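Local coordinates for protein multiheme cytochrome cf (Carboxydothermus ferrireducens DSM 11255, PDB 6QVM) that probably passes electrons through its eleven c-type hemes to extracellular insoluble Fe(III) while sitting in the S-layer of the cell, at residues L171-A174 with G178-S181; S118-V123 with M137-A142. One frame throughout, in Å; residues are numbered along the deposited sequence.

Contact 1. Residues L171-A174 with G178-S181; sequences LVWA and GYLS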
loop_
_atom_site.group_PDB
_atom_site.type_symbol
_atom_site.label_atom_id
_atom_site.label_comp_id
_atom_site.label_asym_id
_atom_site.label_seq_id
_atom_site.Cartn_x
_atom_site.Cartn_y
_atom_site.Cartn_z
ATOM N N LEU A 171 -41.803 9.366 -28.674
ATOM C CA LEU A 171 -41.385 10.198 -29.798
ATOM C C LEU A 171 -42.051 11.569 -29.764
ATOM O O LEU A 171 -41.460 12.555 -30.215
ATOM C CB LEU A 171 -41.689 9.480 -31.111
ATOM C CG LEU A 171 -41.174 10.054 -32.434
ATOM C CD1 LEU A 171 -39.690 10.362 -32.360
ATOM C CD2 LEU A 171 -41.454 9.063 -33.553
ATOM N N VAL A 172 -43.273 11.649 -29.235
ATOM C CA VAL A 172 -43.961 12.931 -29.145
ATOM C C VAL A 172 -43.452 13.728 -27.948
ATOM O O VAL A 172 -43.278 14.951 -28.024
ATOM C CB VAL A 172 -45.483 12.713 -29.095
ATOM C CG1 VAL A 172 -46.209 14.039 -29.025
ATOM C CG2 VAL A 172 -45.928 11.897 -30.289
ATOM N N TRP A 173 -43.232 13.052 -26.817
ATOM C CA TRP A 173 -42.609 13.698 -25.663
ATOM C C TRP A 173 -41.274 14.326 -26.047
ATOM O O TRP A 173 -40.981 15.473 -25.691
ATOM C CB TRP A 173 -42.415 12.687 -24.526
ATOM C CG TRP A 173 -41.379 13.102 -23.520
ATOM C CD1 TRP A 173 -41.515 14.052 -22.548
ATOM C CD2 TRP A 173 -40.050 12.579 -23.390
ATOM N NE1 TRP A 173 -40.353 14.152 -21.822
ATOM C CE2 TRP A 173 -39.439 13.258 -22.317
ATOM C CE3 TRP A 173 -39.317 11.604 -24.078
ATOM C CZ2 TRP A 173 -38.134 12.991 -21.913
ATOM C CZ3 TRP A 173 -38.021 11.340 -23.672
ATOM C CH2 TRP A 173 -37.443 12.031 -22.602
ATOM N N ALA A 174 -40.464 13.587 -26.805
ATOM C CA ALA A 174 -39.148 14.083 -27.190
ATOM C C ALA A 174 -39.241 15.306 -28.097
ATOM O O ALA A 174 -38.330 16.141 -28.099
ATOM C CB ALA A 174 -38.352 12.975 -27.874
ATOM N N GLY A 178 -38.301 19.177 -27.297
ATOM C CA GLY A 178 -37.287 19.742 -28.161
ATOM C C GLY A 178 -36.053 18.890 -28.356
ATOM O O GLY A 178 -35.091 19.355 -28.977
ATOM N N TYR A 179 -36.045 17.652 -27.857
ATOM C CA TYR A 179 -34.893 16.779 -28.068
ATOM C C TYR A 179 -34.815 16.303 -29.514
ATOM O O TYR A 179 -33.720 16.160 -30.068
ATOM C CB TYR A 179 -34.959 15.590 -27.115
ATOM C CG TYR A 179 -35.003 15.972 -25.653
ATOM C CD1 TYR A 179 -34.232 17.019 -25.162
ATOM C CD2 TYR A 179 -35.821 15.287 -24.763
ATOM C CE1 TYR A 179 -34.274 17.372 -23.827
ATOM C CE2 TYR A 179 -35.871 15.631 -23.424
ATOM C CZ TYR A 179 -35.094 16.672 -22.962
ATOM O OH TYR A 179 -35.140 17.016 -21.633
ATOM N N LEU A 180 -35.963 16.038 -30.131
ATOM C CA LEU A 180 -36.065 15.734 -31.551
ATOM C C LEU A 180 -37.057 16.699 -32.186
ATOM O O LEU A 180 -37.826 17.374 -31.496
ATOM C CB LEU A 180 -36.499 14.281 -31.780
ATOM C CG LEU A 180 -35.551 13.177 -31.304
ATOM C CD1 LEU A 180 -36.311 11.877 -31.063
ATOM C CD2 LEU A 180 -34.431 12.959 -32.312
ATOM N N SER A 181 -37.056 16.752 -33.513
ATOM C CA SER A 181 -37.879 17.708 -34.229
ATOM C C SER A 181 -38.888 16.990 -35.112
ATOM O O SER A 181 -38.741 15.807 -35.434
ATOM C CB SER A 181 -37.021 18.648 -35.085
ATOM O OG SER A 181 -36.289 17.921 -36.058
#
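Ala-174 O receives the backbone amides of both Tyr-179 and Leu-180. Leu-180 N donates to Ala-174 O over 3.1 Å in a nearly straight bond, 168° at the hydrogen, coming in from above the carbonyl plane. Tyr-179 N sits closer to Ala-174 O, at 2.8 Å, but its hydrogen is badly aimed and that bond is weak. One carbonyl oxygen, on a buried residue, thus serves two consecutive amides of the loop. Helix 165-176 ends in a Schellman motif: Gly-178, with positive phi, turns the chain back over the last turn, and a side chain there would run into the carbonyl oxygen of the residue before it. The weak Tyr-179 bond belongs to this motif; the Leu-180 bond is added beyond it. Beneath the bonds the packing is tight and apolar. Leu-180 CD1 is the branch that touches, lying 3.9 Å from Ala-174 CB and equally close to Leu-171 CD1, whose side chain crosses it at about a right angle. Leu-180 and Leu-171 both continue onto Ala-133 of helix 129-139. The rings are placed differently. With Tyr-179 CG anti to its carbonyl carbon (chi1 -58°), the ring turns its CD2-CE2 edge toward the rim of one face of Trp-173. The pair is offset edge-to-face, with planes at 72°. Tyr-179 CE2 reaches within 3.8 Å of Trp-173 CZ2. The solvent side is looser: Gly-178 and Tyr-179 are partly exposed, and the exposed Ser-181 points its side chain away from the helix, though its carbonyl oxygen takes a hydrogen bond from Lys-129.

Contact 2. Residues S118-V123 with M137-A142; sequences SAFGKV and MVALKA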
loop_
_atom_site.group_PDB
_atom_site.type_symbol
_atom_site.label_atom_id
_atom_site.label_comp_id
_atom_site.label_asym_id
_atom_site.label_seq_id
_atom_site.Cartn_x
_atom_site.Cartn_y
_atom_site.Cartn_z
ATOM N N SER A 118 -29.060 -3.186 -19.712
ATOM C CA SER A 118 -30.225 -4.038 -19.913
ATOM C C SER A 118 -31.532 -3.276 -19.749
ATOM O O SER A 118 -32.545 -3.661 -20.349
ATOM C CB SER A 118 -30.194 -5.215 -18.939
ATOM O OG SER A 118 -30.256 -4.761 -17.598
ATOM N N ALA A 119 -31.530 -2.199 -18.958
ATOM C CA ALA A 119 -32.741 -1.403 -18.790
ATOM C C ALA A 119 -33.251 -0.841 -20.111
ATOM O O ALA A 119 -34.394 -0.378 -20.179
ATOM C CB ALA A 119 -32.492 -0.266 -17.799
ATOM N N PHE A 120 -32.432 -0.882 -21.162
ATOM C CA PHE A 120 -32.835 -0.427 -22.486
ATOM C C PHE A 120 -33.341 -1.561 -23.368
ATOM O O PHE A 120 -33.980 -1.292 -24.392
ATOM C CB PHE A 120 -31.665 0.291 -23.168
ATOM C CG PHE A 120 -31.157 1.483 -22.402
ATOM C CD1 PHE A 120 -30.308 1.323 -21.316
ATOM C CD2 PHE A 120 -31.530 2.765 -22.769
ATOM C CE1 PHE A 120 -29.846 2.421 -20.608
ATOM C CE2 PHE A 120 -31.070 3.866 -22.067
ATOM C CZ PHE A 120 -30.228 3.694 -20.985
ATOM N N GLY A 121 -33.065 -2.814 -22.996
ATOM C CA GLY A 121 -33.644 -3.958 -23.669
ATOM C C GLY A 121 -32.795 -4.480 -24.811
ATOM O O GLY A 121 -31.660 -4.052 -25.050
ATOM N N LYS A 122 -33.375 -5.438 -25.534
ATOM C CA LYS A 122 -32.717 -6.015 -26.700
ATOM C C LYS A 122 -32.393 -4.925 -27.712
ATOM O O LYS A 122 -33.093 -3.913 -27.815
ATOM C CB LYS A 122 -33.607 -7.085 -27.338
ATOM C CG LYS A 122 -32.853 -8.215 -28.015
ATOM C CD LYS A 122 -32.684 -9.407 -27.090
ATOM N N VAL A 123 -31.316 -5.139 -28.461
ATOM C CA VAL A 123 -30.686 -4.079 -29.242
ATOM C C VAL A 123 -30.103 -4.684 -30.511
ATOM O O VAL A 123 -29.452 -5.732 -30.460
ATOM C CB VAL A 123 -29.593 -3.373 -28.410
ATOM C CG1 VAL A 123 -28.450 -2.896 -29.287
ATOM C CG2 VAL A 123 -30.189 -2.218 -27.604
ATOM N N MET A 137 -35.944 8.170 -23.359
ATOM C CA MET A 137 -36.893 8.128 -22.254
ATOM C C MET A 137 -36.349 7.295 -21.100
ATOM O O MET A 137 -36.456 7.688 -19.933
ATOM C CB MET A 137 -38.230 7.575 -22.740
ATOM C CG MET A 137 -39.227 7.329 -21.635
ATOM S SD MET A 137 -40.524 6.195 -22.158
ATOM C CE MET A 137 -39.570 4.706 -22.423
ATOM N N VAL A 138 -35.767 6.134 -21.412
ATOM C CA VAL A 138 -35.124 5.308 -20.390
ATOM C C VAL A 138 -34.023 6.098 -19.695
ATOM O O VAL A 138 -34.013 6.246 -18.467
ATOM C CB VAL A 138 -34.564 4.017 -21.010
ATOM C CG1 VAL A 138 -33.874 3.180 -19.949
ATOM C CG2 VAL A 138 -35.660 3.230 -21.702
ATOM N N ALA A 139 -33.094 6.638 -20.485
ATOM C CA ALA A 139 -31.920 7.289 -19.917
ATOM C C ALA A 139 -32.304 8.502 -19.079
ATOM O O ALA A 139 -31.698 8.756 -18.032
ATOM C CB ALA A 139 -30.940 7.673 -21.022
ATOM N N LEU A 140 -33.295 9.277 -19.525
ATOM C CA LEU A 140 -33.767 10.395 -18.715
ATOM C C LEU A 140 -34.739 9.955 -17.629
ATOM O O LEU A 140 -35.250 10.812 -16.902
ATOM C CB LEU A 140 -34.420 11.466 -19.592
ATOM C CG LEU A 140 -33.480 12.249 -20.510
ATOM C CD1 LEU A 140 -34.103 13.578 -20.910
ATOM C CD2 LEU A 140 -32.137 12.460 -19.832
ATOM N N LYS A 141 -35.004 8.653 -17.521
ATOM C CA LYS A 141 -35.897 8.084 -16.514
ATOM C C LYS A 141 -37.208 8.870 -16.447
ATOM O O LYS A 141 -37.637 9.353 -15.398
ATOM C CB LYS A 141 -35.210 8.025 -15.150
ATOM C CG LYS A 141 -33.952 7.171 -15.123
ATOM C CD LYS A 141 -33.353 7.110 -13.732
ATOM C CE LYS A 141 -33.121 8.497 -13.164
ATOM N NZ LYS A 141 -32.144 8.476 -12.041
ATOM N N ALA A 142 -37.838 8.993 -17.613
ATOM C CA ALA A 142 -39.009 9.840 -17.791
ATOM C C ALA A 142 -40.225 9.033 -18.229
ATOM O O ALA A 142 -41.091 9.547 -18.939
ATOM C CB ALA A 142 -38.719 10.954 -18.795
#
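Phe-120 lays one face of its ring over Val-138, whose CG1 methyl makes a CH-pi contact 3.7 Å from the centroid of the Phe-120 ring and only 15° off its normal. The methyl is displaced slightly toward the rim, so Phe-120 CE2 is the nearest ring atom, 3.6 Å from Val-138 CG1. Having CG1 anti to the backbone N (chi1 179°) puts that branch against the ring, and the same methyl also meets Ala-119 O at 3.6 Å. Ala-139 comes in differently: its CB lies in the ring plane at the edge, 3.9 Å from Phe-120 CE2. The ring is thus met on a face and along an edge, while Val-106 and Ala-110 of helix 102-113 also pack on it. Replacing Phe-120 by an alanine would probably open a gap over Val-138 and beside Ala-139, and leave the loop less firmly fixed to the helix. Just beyond, Lys-141 closes helix 129-139 with a Schellman motif, in which Ala-142 N bonds to Met-137 O at 3.0 Å. A loop between two helices folding an aromatic back into their shared core is consistent with the SLH-like helical fold expected of the S-layer-binding part of this cytochrome.

In the fold
Contact 2 closes before contact 1 opens, so the two follow each other along the chain, with centres about 16 Å apart. Helix 129-139 is what they share: contact 2 uses its C-terminal end directly, whereas the leucines of contact 1 rest on its earlier turns. They also touch: Trp-173 CZ3 packs 3.7 Å from Met-137 CA, and Tyr-179 OH lies 3.7 Å from Leu-140 CD1. Helix 199-212 flanks both, through Ala-208 at Tyr-179 and Val-209 at Ala-139. The centre of contact 1 lies about 51 Å, and that of contact 2 about 40 Å, from the centre of the chain, in a peripheral helical lobe that is probably the S-layer-binding part of this modular cytochrome.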